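Local coordinates for Ctr9 protein (Myceliophthora thermophila, PDB 6AF0) that probably binds the RNA polymerase II complex, as the tetratricopeptide-repeat scaffold subunit of the Paf1 transcription elongation complex, at residues 476-480 / 494-498; 428-432 / 444-448; 391-395 / 406-410; 687-693 / 730-735; 619-623 / 651-655. One frame throughout, in Å; residues are numbered along the deposited sequence.

Contact 1. Residues 476-480 / 494-498; sequences LLNLA and CLQQV
Ala480 and Cys494 bring the backbones closest, with their CA atoms 5.7 Å apart, where two successive helices run antiparallel at 157° and the axes of the short segments approach to 9.1 Å. All the contacts between them are van der Waals. Val498 does much of the work with both branches of its fork. Its CG2 lies against Leu476 CB at 3.4 Å and also reaches the CD1 branch of that leucine, the two side chains sliding past each other in opposite directions. With CG1 anti to its own backbone N (chi1 177°), Val498 turns that methyl to Leu477 CD2, 3.8 Å away. Leu477 starts out pointing away from the other helix, and its CD2 branch comes back to make this contact. Further along, the methyl CB of Ala480 sits 3.6 Å from Leu495 CD2 and also touches Cys494 CB. The sulfur SG of Cys494 lies beside the CD2 branch of Leu479. This apolar pairing is consistent with a helical hairpin of a tetratricopeptide-repeat superhelix. Arg459 of helix 445-463 touches Leu476, Cys494 and Gln497. Helix 531-543 packs on Leu495 through Leu533, Asn536 and Ile537. A chain of another protein reaches Leu477 and Leu495. Helices 445-463 and 531-543 and that chain all pack on this hairpin, formed by helices 473-484 and 488-504.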
# COMPACT_ATOMS: atom_id res chain seq x y z
N LEU A 476 3.48 2.77 -9.23
CA LEU A 476 4.70 3.58 -9.10
C LEU A 476 4.42 5.09 -9.20
O LEU A 476 4.98 5.89 -8.45
CB LEU A 476 5.71 3.17 -10.16
CG LEU A 476 6.46 1.87 -9.90
CD1 LEU A 476 7.12 1.38 -11.17
CD2 LEU A 476 7.48 2.07 -8.78
N LEU A 477 3.57 5.45 -10.14
CA LEU A 477 3.20 6.84 -10.36
C LEU A 477 2.45 7.44 -9.19
O LEU A 477 2.71 8.57 -8.79
CB LEU A 477 2.31 6.95 -11.59
CG LEU A 477 2.94 6.50 -12.91
CD1 LEU A 477 1.92 6.73 -14.02
CD2 LEU A 477 4.24 7.25 -13.18
N ASN A 478 1.49 6.69 -8.67
CA ASN A 478 0.74 7.12 -7.50
C ASN A 478 1.69 7.32 -6.33
O ASN A 478 1.74 8.38 -5.70
CB ASN A 478 -0.35 6.08 -7.17
CG ASN A 478 -1.55 6.16 -8.09
OD1 ASN A 478 -1.71 7.12 -8.87
ND2 ASN A 478 -2.43 5.19 -7.99
N LEU A 479 2.47 6.29 -6.07
CA LEU A 479 3.44 6.28 -5.01
C LEU A 479 4.44 7.42 -5.15
O LEU A 479 5.00 7.90 -4.16
CB LEU A 479 4.18 4.95 -5.03
CG LEU A 479 4.83 4.51 -3.74
CD1 LEU A 479 3.77 4.28 -2.68
CD2 LEU A 479 5.62 3.23 -4.00
N ALA A 480 4.70 7.82 -6.39
CA ALA A 480 5.59 8.94 -6.67
C ALA A 480 4.95 10.24 -6.25
O ALA A 480 5.60 11.07 -5.62
CB ALA A 480 5.93 9.00 -8.15
N CYS A 494 11.19 6.30 -7.68
CA CYS A 494 9.99 5.75 -8.31
C CYS A 494 9.96 6.08 -9.79
O CYS A 494 9.84 5.20 -10.62
CB CYS A 494 8.71 6.29 -7.65
SG CYS A 494 8.31 5.68 -5.99
N LEU A 495 10.08 7.37 -10.11
CA LEU A 495 9.97 7.84 -11.49
C LEU A 495 11.13 7.37 -12.33
O LEU A 495 10.99 7.23 -13.53
CB LEU A 495 9.87 9.36 -11.56
CG LEU A 495 8.59 10.01 -11.03
CD1 LEU A 495 8.50 11.45 -11.48
CD2 LEU A 495 7.35 9.25 -11.48
N GLN A 496 12.27 7.13 -11.69
CA GLN A 496 13.40 6.50 -12.36
C GLN A 496 13.12 5.05 -12.81
O GLN A 496 13.52 4.65 -13.90
CB GLN A 496 14.63 6.55 -11.48
CG GLN A 496 15.15 7.94 -11.25
CD GLN A 496 16.19 7.99 -10.15
OE1 GLN A 496 16.48 6.98 -9.51
NE2 GLN A 496 16.76 9.16 -9.91
N GLN A 497 12.43 4.29 -11.97
CA GLN A 497 12.06 2.92 -12.32
C GLN A 497 10.89 2.88 -13.30
O GLN A 497 10.69 1.89 -14.02
CB GLN A 497 11.70 2.11 -11.08
CG GLN A 497 12.58 2.37 -9.86
CD GLN A 497 12.10 1.61 -8.64
OE1 GLN A 497 11.35 0.64 -8.75
NE2 GLN A 497 12.52 2.07 -7.47
N VAL A 498 10.09 3.94 -13.31
CA VAL A 498 9.03 4.07 -14.31
C VAL A 498 9.68 4.43 -15.63
O VAL A 498 9.20 4.04 -16.69
CB VAL A 498 8.02 5.16 -13.94
CG1 VAL A 498 6.96 5.34 -15.03
CG2 VAL A 498 7.35 4.84 -12.61

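Contact 2. Residues 428-432 / 444-448; sequences YAEEV and KSAEA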
# COMPACT_ATOMS: atom_id res chain seq x y z
N TYR A 428 -7.10 4.72 -1.43
CA TYR A 428 -6.62 5.77 -0.56
C TYR A 428 -5.84 6.85 -1.32
O TYR A 428 -6.08 8.05 -1.15
CB TYR A 428 -5.73 5.17 0.54
CG TYR A 428 -6.47 4.50 1.68
CD1 TYR A 428 -7.71 4.95 2.10
CD2 TYR A 428 -5.91 3.43 2.37
CE1 TYR A 428 -8.38 4.35 3.15
CE2 TYR A 428 -6.58 2.82 3.43
CZ TYR A 428 -7.83 3.29 3.81
OH TYR A 428 -8.54 2.73 4.84
N ALA A 429 -4.90 6.43 -2.16
CA ALA A 429 -4.14 7.41 -2.91
C ALA A 429 -5.09 8.32 -3.63
O ALA A 429 -5.05 9.50 -3.45
CB ALA A 429 -3.23 6.72 -3.92
N GLU A 430 -5.97 7.76 -4.44
CA GLU A 430 -6.89 8.59 -5.20
C GLU A 430 -7.73 9.51 -4.32
O GLU A 430 -8.16 10.57 -4.74
CB GLU A 430 -7.81 7.74 -6.06
CG GLU A 430 -7.12 7.08 -7.24
CD GLU A 430 -8.06 6.83 -8.40
OE1 GLU A 430 -9.19 7.36 -8.39
OE2 GLU A 430 -7.68 6.10 -9.34
N GLU A 431 -8.00 9.09 -3.09
CA GLU A 431 -8.75 9.90 -2.14
C GLU A 431 -7.98 11.19 -1.79
O GLU A 431 -8.55 12.29 -1.84
CB GLU A 431 -9.02 9.08 -0.87
CG GLU A 431 -10.14 9.59 0.03
CD GLU A 431 -10.39 8.67 1.22
OE1 GLU A 431 -11.36 7.88 1.14
OE2 GLU A 431 -9.60 8.71 2.21
N VAL A 432 -6.71 11.02 -1.44
CA VAL A 432 -5.78 12.12 -1.22
C VAL A 432 -5.68 13.08 -2.42
O VAL A 432 -5.76 14.30 -2.28
CB VAL A 432 -4.36 11.58 -0.96
CG1 VAL A 432 -3.33 12.70 -0.98
CG2 VAL A 432 -4.29 10.84 0.35
N LYS A 444 -6.06 14.46 5.34
CA LYS A 444 -5.99 13.09 4.96
C LYS A 444 -4.58 12.62 5.00
O LYS A 444 -4.14 11.94 4.09
CB LYS A 444 -6.61 12.93 3.58
CG LYS A 444 -8.12 12.85 3.68
CD LYS A 444 -8.79 12.93 2.33
CE LYS A 444 -10.24 12.51 2.40
NZ LYS A 444 -10.96 13.15 3.52
N SER A 445 -3.86 12.98 6.05
CA SER A 445 -2.47 12.54 6.21
C SER A 445 -2.40 11.08 6.61
O SER A 445 -1.46 10.37 6.25
CB SER A 445 -1.75 13.37 7.26
OG SER A 445 -2.07 12.90 8.56
N ALA A 446 -3.38 10.65 7.39
CA ALA A 446 -3.52 9.26 7.77
C ALA A 446 -3.82 8.36 6.55
O ALA A 446 -3.20 7.31 6.34
CB ALA A 446 -4.60 9.14 8.83
N GLU A 447 -4.76 8.79 5.71
CA GLU A 447 -5.10 8.05 4.48
C GLU A 447 -3.91 7.99 3.51
O GLU A 447 -3.72 7.00 2.82
CB GLU A 447 -6.29 8.68 3.74
CG GLU A 447 -7.38 9.28 4.62
CD GLU A 447 -7.63 8.51 5.89
OE1 GLU A 447 -8.26 7.43 5.83
OE2 GLU A 447 -7.17 8.97 6.95
N ALA A 448 -3.15 9.07 3.45
CA ALA A 448 -1.91 9.11 2.68
C ALA A 448 -0.93 8.08 3.21
O ALA A 448 -0.39 7.30 2.44
CB ALA A 448 -1.30 10.49 2.72
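The carboxylate oxygen OE2 of Glu431 is lined by aliphatic groups from across the contact. Glu447 CG is 3.3 Å from Glu431 OE2, and Lys444 CE is 3.9 Å from the same Glu431 OE2. Glu431 reaches this place with an extended chain, its CG anti to the backbone N (chi1 -162°). Glu447 is bent at chi2, and the two carboxylate planes are tilted 25° apart. The two acids are close: Glu431 OE2 and Glu447 OE1 are 4.1 Å apart. Their like charges probably disfavour each other, and nearby lysines are likely to ease this. Lys444 crosses Glu431 at about a right angle, CE against Glu431 CG. The ammonium NZ of Lys444 is paired in a salt bridge with Glu442, and Glu431 OE1 has a long, weak ion pair with Lys405. Lys444 is the N-cap residue of helix 445-463. The contact joins the later part of helix 418-435 to the start of this next helix, consistent with the antiparallel helix pairing of tetratricopeptide-repeat proteins. Val432 turns its CG2 methyl to the first helical turn, where it makes an apolar contact with Ala448 CB at 3.8 Å and also approaches Ala448 N. On the other side of Glu431 along its helix, Tyr428 CB lies 3.5 Å from the backbone oxygen O of Glu447. The Tyr428 ring stands almost perpendicular to the Glu447 carboxylate, at 88°, with CE1 facing OE1. Lys450 and Ala451 of helix 445-463 also touch the Tyr428 side chain.

Contact 3. Residues 391-395 / 406-410; sequences AAQLS and LRLEK
Ala392 and Arg407 form the close-packed part of this contact. The arginine lays its aliphatic chain over the small alanine: Arg407 CD is 3.5 Å from Ala392 CA, and Arg407 CG is 3.8 Å from Ala392 CB. The same Ala392 methyl is met by Leu408 CD2 at 4.0 Å. The short helix segments are antiparallel at 152°, with 9.6 Å between their axes. Ala392 and Leu408 are buried, whereas Arg407 is partly exposed, and its chain, bent at chi3, carries the guanidinium to the edge of the contact. Arg407 NH1 lies 3.2 Å from Ser395 CB, which approaches the guanidinium at its edge and in its plane. Ser395 OG is turned back to its own helix and donates a hydrogen bond of 3.0 Å to Ala392 O. It can do so because OG stands between the backbone N and the carbonyl carbon (chi1 82°). Arg407 NH1 also has a long, weak ion pair with Glu403. Helices 385-396 and 401-414 form a hairpin, consistent with a tetratricopeptide-repeat fold. Helix 363-376 packs against Leu394, while helix 418-435 packs on Leu408 through Leu423 and Leu424.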
# COMPACT_ATOMS: atom_id res chain seq x y z
N ALA A 391 -16.60 -8.96 -4.49
CA ALA A 391 -17.54 -8.09 -3.81
C ALA A 391 -16.93 -6.71 -3.71
O ALA A 391 -17.55 -5.72 -4.12
CB ALA A 391 -17.89 -8.63 -2.43
N ALA A 392 -15.70 -6.65 -3.18
CA ALA A 392 -15.00 -5.38 -2.95
C ALA A 392 -14.90 -4.55 -4.22
O ALA A 392 -15.17 -3.35 -4.21
CB ALA A 392 -13.63 -5.63 -2.37
N GLN A 393 -14.56 -5.19 -5.32
CA GLN A 393 -14.51 -4.50 -6.60
C GLN A 393 -15.89 -4.03 -7.00
O GLN A 393 -16.06 -2.91 -7.45
CB GLN A 393 -14.03 -5.43 -7.69
CG GLN A 393 -12.77 -6.22 -7.37
CD GLN A 393 -12.22 -6.94 -8.58
OE1 GLN A 393 -11.05 -6.79 -8.93
NE2 GLN A 393 -13.07 -7.74 -9.24
N LEU A 394 -16.88 -4.90 -6.87
CA LEU A 394 -18.26 -4.54 -7.22
C LEU A 394 -18.77 -3.36 -6.39
O LEU A 394 -19.63 -2.59 -6.85
CB LEU A 394 -19.20 -5.73 -7.09
CG LEU A 394 -19.39 -6.49 -8.40
CD1 LEU A 394 -18.06 -6.87 -9.03
CD2 LEU A 394 -20.25 -7.72 -8.17
N SER A 395 -18.24 -3.21 -5.18
CA SER A 395 -18.66 -2.11 -4.35
C SER A 395 -17.88 -0.85 -4.73
O SER A 395 -18.43 0.25 -4.67
CB SER A 395 -18.57 -2.48 -2.87
OG SER A 395 -17.27 -2.33 -2.36
N LEU A 406 -14.20 -1.09 3.68
CA LEU A 406 -14.52 -2.08 4.73
C LEU A 406 -13.84 -3.39 4.45
O LEU A 406 -12.96 -3.83 5.19
CB LEU A 406 -16.01 -2.43 4.86
CG LEU A 406 -17.14 -1.43 4.91
CD1 LEU A 406 -18.32 -2.03 5.67
CD2 LEU A 406 -16.68 -0.12 5.52
N ARG A 407 -14.28 -4.01 3.35
CA ARG A 407 -14.00 -5.43 3.06
C ARG A 407 -12.53 -5.67 2.74
O ARG A 407 -11.97 -6.70 3.13
CB ARG A 407 -14.93 -6.02 1.99
CG ARG A 407 -15.40 -5.06 0.90
CD ARG A 407 -16.63 -5.59 0.18
NE ARG A 407 -17.80 -5.60 1.06
CZ ARG A 407 -18.85 -4.80 0.93
NH1 ARG A 407 -18.92 -3.91 -0.05
NH2 ARG A 407 -19.85 -4.89 1.81
N LEU A 408 -11.91 -4.70 2.08
CA LEU A 408 -10.48 -4.78 1.77
C LEU A 408 -9.69 -4.77 3.07
O LEU A 408 -8.81 -5.60 3.27
CB LEU A 408 -10.06 -3.62 0.87
CG LEU A 408 -10.68 -3.62 -0.53
CD1 LEU A 408 -10.77 -2.21 -1.12
CD2 LEU A 408 -9.92 -4.54 -1.46
N GLU A 409 -10.03 -3.85 3.96
CA GLU A 409 -9.40 -3.81 5.27
C GLU A 409 -9.59 -5.14 5.98
O GLU A 409 -8.65 -5.71 6.52
CB GLU A 409 -9.96 -2.66 6.09
CG GLU A 409 -9.22 -2.45 7.40
CD GLU A 409 -9.12 -0.98 7.77
OE1 GLU A 409 -9.34 -0.66 8.96
OE2 GLU A 409 -8.85 -0.16 6.87
N LYS A 410 -10.83 -5.63 5.94
CA LYS A 410 -11.21 -6.88 6.60
C LYS A 410 -10.28 -7.99 6.13
O LYS A 410 -9.76 -8.76 6.93
CB LYS A 410 -12.67 -7.24 6.29
CG LYS A 410 -13.74 -6.58 7.16
CD LYS A 410 -13.35 -5.22 7.75
CE LYS A 410 -14.53 -4.26 7.86
NZ LYS A 410 -14.07 -2.86 8.06

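Contact 4. Residues 687-693 / 730-735; sequences HDRYALV and KALQLD
Arg689 and Ala731 are the closest backbone pair, with CA atoms 5.0 Å apart, in an antiparallel pairing of successive helices as found in tetratricopeptide-repeat folds. The short helix segments meet at 147°. The apolar contacts centre on Ala731, whose CB touches Leu692 CB at 3.7 Å and Val693 CG2 at 3.9 Å. Apart from these, Leu734 packs its two methyls on His687: CD1 rests on His687 CB, and Leu734 CD2 lies 3.5 Å from His687 ND1 of the imidazole. A salt bridge joins Arg689 to Asp735, just past the end of helix 712-734. Bends at chi2 and chi3 bring Arg689 CD past Leu734 CB and the guanidinium to the acid. Asp735 OD2 also forms a salt bridge with a basic side chain of another protein, so this acid links the hairpin to a partner chain. An alanine in place of Arg689 would probably leave Asp735 without its partner within the hairpin and loosen the contact at Leu734 CB. Within the pair, Arg689 NH1 donates to Asp735 OD2 at 3.0 Å (N-H...O 158°), with NE adding a weak bond at 3.4 Å. The oxygen lies near the guanidinium plane but is met from above its own carboxylate plane.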
# COMPACT_ATOMS: atom_id res chain seq x y z
N HIS A 687 -3.58 34.36 4.90
CA HIS A 687 -2.51 33.50 5.42
C HIS A 687 -1.24 33.51 4.54
O HIS A 687 -0.55 32.49 4.47
CB HIS A 687 -3.00 32.04 5.55
CG HIS A 687 -4.22 31.85 6.42
ND1 HIS A 687 -4.57 30.63 6.97
CD2 HIS A 687 -5.19 32.71 6.81
CE1 HIS A 687 -5.68 30.76 7.67
NE2 HIS A 687 -6.08 32.01 7.59
N ASP A 688 -0.92 34.62 3.88
CA ASP A 688 0.29 34.66 3.05
C ASP A 688 1.54 34.74 3.92
O ASP A 688 2.08 35.82 4.12
CB ASP A 688 0.29 35.81 2.03
CG ASP A 688 1.29 35.59 0.88
OD1 ASP A 688 1.87 34.46 0.80
OD2 ASP A 688 1.53 36.51 0.05
N ARG A 689 2.00 33.58 4.39
CA ARG A 689 3.16 33.48 5.28
C ARG A 689 4.30 34.42 4.91
O ARG A 689 4.86 35.08 5.77
CB ARG A 689 3.68 32.05 5.33
CG ARG A 689 2.85 31.12 6.21
CD ARG A 689 1.80 30.35 5.41
NE ARG A 689 2.32 29.09 4.92
CZ ARG A 689 1.69 28.31 4.06
NH1 ARG A 689 2.25 27.18 3.67
NH2 ARG A 689 0.51 28.67 3.56
N TYR A 690 4.64 34.49 3.63
CA TYR A 690 5.69 35.39 3.15
C TYR A 690 5.44 36.80 3.69
O TYR A 690 6.31 37.40 4.31
CB TYR A 690 5.73 35.39 1.62
CG TYR A 690 7.04 35.88 1.01
CD1 TYR A 690 8.04 34.97 0.69
CD2 TYR A 690 7.26 37.23 0.74
CE1 TYR A 690 9.24 35.39 0.12
CE2 TYR A 690 8.45 37.67 0.17
CZ TYR A 690 9.45 36.74 -0.14
OH TYR A 690 10.65 37.15 -0.69
N ALA A 691 4.24 37.32 3.46
CA ALA A 691 3.94 38.69 3.88
C ALA A 691 3.97 38.88 5.41
O ALA A 691 4.40 39.92 5.90
CB ALA A 691 2.60 39.13 3.32
N LEU A 692 3.54 37.87 6.15
CA LEU A 692 3.51 37.93 7.62
C LEU A 692 4.92 38.03 8.22
O LEU A 692 5.20 38.89 9.06
CB LEU A 692 2.77 36.72 8.21
CG LEU A 692 1.25 36.71 8.02
CD1 LEU A 692 0.82 35.40 7.36
CD2 LEU A 692 0.50 36.91 9.34
N VAL A 693 5.81 37.15 7.77
CA VAL A 693 7.21 37.20 8.21
C VAL A 693 7.85 38.49 7.67
O VAL A 693 8.77 39.05 8.26
CB VAL A 693 7.98 35.96 7.73
CG1 VAL A 693 9.39 35.95 8.31
CG2 VAL A 693 7.25 34.69 8.16
N LYS A 730 1.40 33.75 14.04
CA LYS A 730 0.34 33.32 13.12
C LYS A 730 0.95 32.61 11.92
O LYS A 730 0.55 31.50 11.59
CB LYS A 730 -0.55 34.49 12.65
CG LYS A 730 -1.86 34.05 11.98
CD LYS A 730 -3.07 34.10 12.93
CE LYS A 730 -4.37 33.63 12.28
NZ LYS A 730 -5.43 33.24 13.26
N ALA A 731 1.92 33.26 11.28
CA ALA A 731 2.68 32.68 10.17
C ALA A 731 3.22 31.28 10.51
O ALA A 731 3.06 30.33 9.73
CB ALA A 731 3.83 33.60 9.80
N LEU A 732 3.87 31.18 11.67
CA LEU A 732 4.53 29.94 12.09
C LEU A 732 3.56 28.88 12.62
O LEU A 732 3.88 27.69 12.71
CB LEU A 732 5.60 30.24 13.15
CG LEU A 732 6.42 29.06 13.70
CD1 LEU A 732 6.95 28.17 12.60
CD2 LEU A 732 7.57 29.57 14.55
N GLN A 733 2.35 29.31 12.97
CA GLN A 733 1.31 28.36 13.34
C GLN A 733 0.69 27.68 12.11
O GLN A 733 0.31 26.52 12.16
CB GLN A 733 0.23 29.02 14.20
CG GLN A 733 -1.09 29.33 13.50
CD GLN A 733 -2.13 29.83 14.47
OE1 GLN A 733 -1.82 30.16 15.63
NE2 GLN A 733 -3.38 29.89 14.02
N LEU A 734 0.61 28.42 11.01
CA LEU A 734 0.13 27.87 9.75
C LEU A 734 1.18 26.91 9.22
O LEU A 734 0.85 25.92 8.59
CB LEU A 734 -0.16 28.99 8.74
CG LEU A 734 -1.09 30.07 9.30
CD1 LEU A 734 -1.12 31.33 8.46
CD2 LEU A 734 -2.48 29.50 9.49
N ASP A 735 2.45 27.21 9.49
CA ASP A 735 3.54 26.46 8.91
C ASP A 735 4.68 26.26 9.92
O ASP A 735 5.72 26.92 9.85
CB ASP A 735 4.04 27.18 7.65
CG ASP A 735 4.56 26.22 6.61
OD1 ASP A 735 4.85 25.05 6.97
OD2 ASP A 735 4.68 26.67 5.44

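Contact 5. Residues 619-623 / 651-655; sequences AYIKL and LYGWF
Leu623 CD1 touches two aromatic side chains, 3.6 Å from Trp654 CZ3 and 3.8 Å from Phe655 CD1. It meets the indole at its edge, in the ring plane, and Leu623 CD2 also touches Phe655 CD1 and CE1. A serine at this place would probably leave a gap beside the two rings and let them shift. Next to it, Tyr620 and Trp654 form an offset edge-to-face pair. The edge of the tyrosine is turned toward the face of the six-membered indole ring, with centroids 5.7 Å apart and planes at 66°. Leu651 fits its CD2 methyl near Ala619 CB at 4.2 Å and its CD1 beside Tyr620 CB. Both Tyr620 and Trp654 have CG anti to the backbone N (chi1 166° for Tyr620), which extends the rings toward each other across 11.5 Å between the axes of the short segments. The two segments run nearly parallel, as do alternate helices in a tetratricopeptide-repeat superhelix. A chain of another protein packs on Tyr620, Leu651 and Trp654. Helix 630-641 comes between 612-625 and 646-662 in the chain, and its residues Leu638, Val635 and Pro632 touch Ala619, Leu623 and Phe655 respectively.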
# COMPACT_ATOMS: atom_id res chain seq x y z
N ALA A 619 11.77 39.51 -14.39
CA ALA A 619 11.89 40.72 -13.59
C ALA A 619 12.86 40.55 -12.42
O ALA A 619 13.50 41.52 -11.97
CB ALA A 619 10.53 41.16 -13.09
N TYR A 620 12.98 39.32 -11.93
CA TYR A 620 13.93 39.05 -10.87
C TYR A 620 15.33 39.03 -11.50
O TYR A 620 16.26 39.69 -10.99
CB TYR A 620 13.59 37.75 -10.12
CG TYR A 620 14.72 37.26 -9.26
CD1 TYR A 620 15.05 37.92 -8.07
CD2 TYR A 620 15.50 36.18 -9.65
CE1 TYR A 620 16.11 37.49 -7.29
CE2 TYR A 620 16.56 35.75 -8.89
CZ TYR A 620 16.86 36.39 -7.71
OH TYR A 620 17.93 35.92 -6.97
N ILE A 621 15.46 38.29 -12.61
CA ILE A 621 16.72 38.25 -13.38
C ILE A 621 17.21 39.70 -13.59
O ILE A 621 18.40 40.02 -13.48
CB ILE A 621 16.54 37.54 -14.75
CG1 ILE A 621 16.54 36.01 -14.62
CG2 ILE A 621 17.63 37.96 -15.72
CD1 ILE A 621 16.20 35.29 -15.91
N LYS A 622 16.24 40.55 -13.91
CA LYS A 622 16.46 41.99 -14.07
C LYS A 622 16.79 42.71 -12.78
O LYS A 622 17.68 43.56 -12.75
CB LYS A 622 15.22 42.64 -14.65
CG LYS A 622 14.96 42.27 -16.09
CD LYS A 622 15.85 43.07 -17.02
CE LYS A 622 15.70 42.60 -18.46
NZ LYS A 622 17.04 42.31 -19.04
N LEU A 623 16.04 42.41 -11.72
CA LEU A 623 16.30 43.07 -10.46
C LEU A 623 17.74 42.85 -10.00
O LEU A 623 18.32 43.77 -9.45
CB LEU A 623 15.30 42.68 -9.37
CG LEU A 623 14.32 43.79 -9.01
CD1 LEU A 623 13.42 43.41 -7.84
CD2 LEU A 623 15.09 45.05 -8.65
N LEU A 651 7.41 39.11 -4.91
CA LEU A 651 8.60 39.66 -5.54
C LEU A 651 8.68 41.18 -5.34
O LEU A 651 9.73 41.73 -4.99
CB LEU A 651 8.65 39.32 -7.02
CG LEU A 651 9.88 39.93 -7.72
CD1 LEU A 651 11.19 39.46 -7.10
CD2 LEU A 651 9.88 39.62 -9.20
N TYR A 652 7.56 41.83 -5.58
CA TYR A 652 7.48 43.28 -5.39
C TYR A 652 7.75 43.65 -3.94
O TYR A 652 8.47 44.60 -3.67
CB TYR A 652 6.11 43.82 -5.83
CG TYR A 652 6.08 45.33 -5.98
CD1 TYR A 652 6.77 45.96 -7.00
CD2 TYR A 652 5.35 46.13 -5.09
CE1 TYR A 652 6.75 47.34 -7.15
CE2 TYR A 652 5.33 47.51 -5.22
CZ TYR A 652 6.02 48.11 -6.25
OH TYR A 652 5.98 49.49 -6.37
N GLY A 653 7.17 42.91 -3.01
CA GLY A 653 7.46 43.12 -1.60
C GLY A 653 8.93 42.91 -1.27
O GLY A 653 9.53 43.66 -0.50
N TRP A 654 9.52 41.86 -1.86
CA TRP A 654 10.93 41.58 -1.69
C TRP A 654 11.76 42.75 -2.17
O TRP A 654 12.72 43.13 -1.52
CB TRP A 654 11.32 40.36 -2.50
CG TRP A 654 12.78 40.05 -2.45
CD1 TRP A 654 13.43 39.36 -1.49
CD2 TRP A 654 13.74 40.38 -3.45
NE1 TRP A 654 14.76 39.26 -1.81
CE2 TRP A 654 14.98 39.87 -3.01
CE3 TRP A 654 13.68 41.06 -4.66
CZ2 TRP A 654 16.16 40.02 -3.74
CZ3 TRP A 654 14.86 41.19 -5.40
CH2 TRP A 654 16.07 40.67 -4.94
N PHE A 655 11.38 43.30 -3.31
CA PHE A 655 11.95 44.53 -3.84
C PHE A 655 11.86 45.73 -2.91
O PHE A 655 12.79 46.52 -2.82
CB PHE A 655 11.23 44.88 -5.13
CG PHE A 655 11.62 46.20 -5.72
CD1 PHE A 655 12.95 46.55 -5.83
CD2 PHE A 655 10.66 47.07 -6.19
CE1 PHE A 655 13.32 47.76 -6.39
CE2 PHE A 655 11.02 48.28 -6.75
CZ PHE A 655 12.35 48.62 -6.86

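How the contacts relate
From the N terminus the contacts come in the order 3, 2, 1, 5, 4. Each closes before the next opens, so none nest or cross. Contacts 3, 2 and 1 each close a short connection between consecutive helices, between 385 and 504. Contact 3 touches contact 2 where Glu409 OE2 lies 3.5 Å from Tyr428 OH, and contact 2 leads on to contact 1 through helix 445-463. Contact 5 spans one intervening helix, and contact 4 closes a longer loop between consecutive helices. Contacts 5 and 4 meet where Tyr690 OH packs on Trp654 CD1. Contacts 3 and 5 lie farthest apart, about 54 Å between centres, along the superhelix.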